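Local coordinates for competence protein ComEA-related protein (Thermus thermophilus, PDB 2DUY) that is of unknown function but probably binds DNA through its helix-hairpin-helix motifs, at residues P18-E23 / P71-P75. Residues are numbered along the deposited sequence.
Sequences PVSLNE and PYLRP
The C-terminal carboxylate of Pro75 is hydrogen-bonded to the turn that follows strand 19-20: it accepts from Ser20 OG on O (2.8 Å) and from the backbone N of Asn22 on OXT (2.6 Å). Ser20 OG, with chi1 t, also accepts from Glu23 N at 3.0 Å, an ST motif at the turn, where Leu21 and Asn22 take helical angles. After a cis peptide bond before Pro18, extended strand 19-20 pairs in parallel with 73-74, Val19 opposite Leu73 and Ser20 opposite Arg74, both CA-CA 4.9 Å. Backbone hydrogen bonds run from Val19 N to Tyr72 O (2.7 Å), Arg74 N to Val19 O (3.0 Å) and Leu21 N to Arg74 O (2.9 Å). Arg74, chi1 p with chi2 and chi3 t, hydrogen-bonds through NE to Pro18 O (3.0 Å) and lays one guanidinium face over Ser20 CB. On the other sheet face, Val19 and Leu73 are buried; Leu21 CD2 meets Leu73 CD2 at 3.9 Å. In this helix-hairpin-helix domain the two-stranded sheet joins the segments before helix 26-29 and after helix 63-69, Leu73 touching Leu32 and Asn22 OD1 accepting from Tyr49 N.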
loop_
_atom_site.group_PDB
_atom_site.type_symbol
_atom_site.label_atom_id
_atom_site.label_comp_id
_atom_site.label_asym_id
_atom_site.label_seq_id
_atom_site.Cartn_x
_atom_site.Cartn_y
_atom_site.Cartn_z
ATOM N N PRO A 18 2.907 0.098 -11.116
ATOM C CA PRO A 18 2.603 0.507 -9.738
ATOM C C PRO A 18 1.487 -0.372 -9.168
ATOM O O PRO A 18 0.594 -0.792 -9.902
ATOM C CB PRO A 18 2.155 1.961 -9.897
ATOM C CG PRO A 18 2.909 2.420 -11.117
ATOM C CD PRO A 18 2.740 1.233 -12.040
ATOM N N VAL A 19 1.547 -0.642 -7.867
ATOM C CA VAL A 19 0.551 -1.476 -7.192
ATOM C C VAL A 19 -0.668 -0.631 -6.820
ATOM O O VAL A 19 -0.516 0.457 -6.263
ATOM C CB VAL A 19 1.144 -2.098 -5.906
ATOM C CG1 VAL A 19 0.083 -2.905 -5.174
ATOM C CG2 VAL A 19 2.335 -2.986 -6.255
ATOM N N SER A 20 -1.864 -1.137 -7.132
ATOM C CA SER A 20 -3.120 -0.439 -6.838
ATOM C C SER A 20 -3.562 -0.628 -5.389
ATOM O O SER A 20 -3.770 -1.760 -4.947
ATOM C CB SER A 20 -4.237 -0.949 -7.753
ATOM O OG SER A 20 -5.502 -0.454 -7.328
ATOM N N LEU A 21 -3.719 0.475 -4.658
ATOM C CA LEU A 21 -4.140 0.397 -3.268
ATOM C C LEU A 21 -5.524 -0.214 -3.161
ATOM O O LEU A 21 -5.819 -0.898 -2.194
ATOM C CB LEU A 21 -4.161 1.788 -2.598
ATOM C CG LEU A 21 -2.785 2.395 -2.310
ATOM C CD1 LEU A 21 -2.948 3.770 -1.707
ATOM C CD2 LEU A 21 -2.012 1.480 -1.356
ATOM N N ASN A 22 -6.352 0.024 -4.172
ATOM C CA ASN A 22 -7.727 -0.467 -4.179
ATOM C C ASN A 22 -7.946 -1.878 -4.693
ATOM O O ASN A 22 -8.902 -2.550 -4.292
ATOM C CB ASN A 22 -8.609 0.460 -5.016
ATOM C CG ASN A 22 -8.936 1.750 -4.304
ATOM O OD1 ASN A 22 -9.028 1.783 -3.077
ATOM N ND2 ASN A 22 -9.146 2.819 -5.073
ATOM N N GLU A 23 -7.061 -2.337 -5.569
ATOM C CA GLU A 23 -7.254 -3.643 -6.180
ATOM C C GLU A 23 -6.268 -4.764 -5.868
ATOM O O GLU A 23 -6.529 -5.922 -6.193
ATOM C CB GLU A 23 -7.363 -3.439 -7.695
ATOM C CG GLU A 23 -8.414 -2.395 -8.078
ATOM C CD GLU A 23 -8.476 -2.132 -9.570
ATOM O OE1 GLU A 23 -7.403 -1.956 -10.184
ATOM O OE2 GLU A 23 -9.597 -2.089 -10.126
ATOM N N PRO A 71 6.522 5.996 -4.827
ATOM C CA PRO A 71 6.913 5.633 -6.192
ATOM C C PRO A 71 6.251 4.354 -6.720
ATOM O O PRO A 71 6.091 4.195 -7.928
ATOM C CB PRO A 71 8.432 5.483 -6.082
ATOM C CG PRO A 71 8.786 6.462 -4.990
ATOM C CD PRO A 71 7.708 6.184 -3.973
ATOM N N TYR A 72 5.864 3.458 -5.812
ATOM C CA TYR A 72 5.271 2.173 -6.189
ATOM C C TYR A 72 3.742 2.080 -6.185
ATOM O O TYR A 72 3.189 1.060 -6.590
ATOM C CB TYR A 72 5.794 1.062 -5.265
ATOM C CG TYR A 72 7.291 1.049 -5.063
ATOM C CD1 TYR A 72 7.896 1.915 -4.152
ATOM C CD2 TYR A 72 8.108 0.201 -5.813
ATOM C CE1 TYR A 72 9.279 1.941 -4.000
ATOM C CE2 TYR A 72 9.489 0.222 -5.669
ATOM C CZ TYR A 72 10.067 1.097 -4.762
ATOM O OH TYR A 72 11.439 1.146 -4.637
ATOM N N LEU A 73 3.059 3.137 -5.765
ATOM C CA LEU A 73 1.605 3.088 -5.636
ATOM C C LEU A 73 0.729 3.913 -6.567
ATOM O O LEU A 73 1.143 4.933 -7.106
ATOM C CB LEU A 73 1.232 3.483 -4.202
ATOM C CG LEU A 73 1.867 2.722 -3.038
ATOM C CD1 LEU A 73 1.471 3.389 -1.717
ATOM C CD2 LEU A 73 1.428 1.280 -3.085
ATOM N N ARG A 74 -0.507 3.448 -6.729
ATOM C CA ARG A 74 -1.527 4.156 -7.494
ATOM C C ARG A 74 -2.828 3.840 -6.760
ATOM O O ARG A 74 -2.872 2.913 -5.950
ATOM C CB ARG A 74 -1.586 3.682 -8.949
ATOM C CG ARG A 74 -1.810 2.196 -9.157
ATOM C CD ARG A 74 -1.834 1.892 -10.648
ATOM N NE ARG A 74 -1.878 0.460 -10.916
ATOM C CZ ARG A 74 -2.990 -0.228 -11.154
ATOM N NH1 ARG A 74 -2.915 -1.535 -11.381
ATOM N NH2 ARG A 74 -4.168 0.386 -11.186
ATOM N N PRO A 75 -3.892 4.616 -6.997
ATOM C CA PRO A 75 -5.141 4.309 -6.284
ATOM C C PRO A 75 -5.612 2.869 -6.493
ATOM O O PRO A 75 -5.448 2.348 -7.611
ATOM C CB PRO A 75 -6.116 5.337 -6.855
ATOM C CG PRO A 75 -5.214 6.516 -7.136
ATOM C CD PRO A 75 -4.024 5.851 -7.788
ATOM O OXT PRO A 75 -6.146 2.287 -5.523
#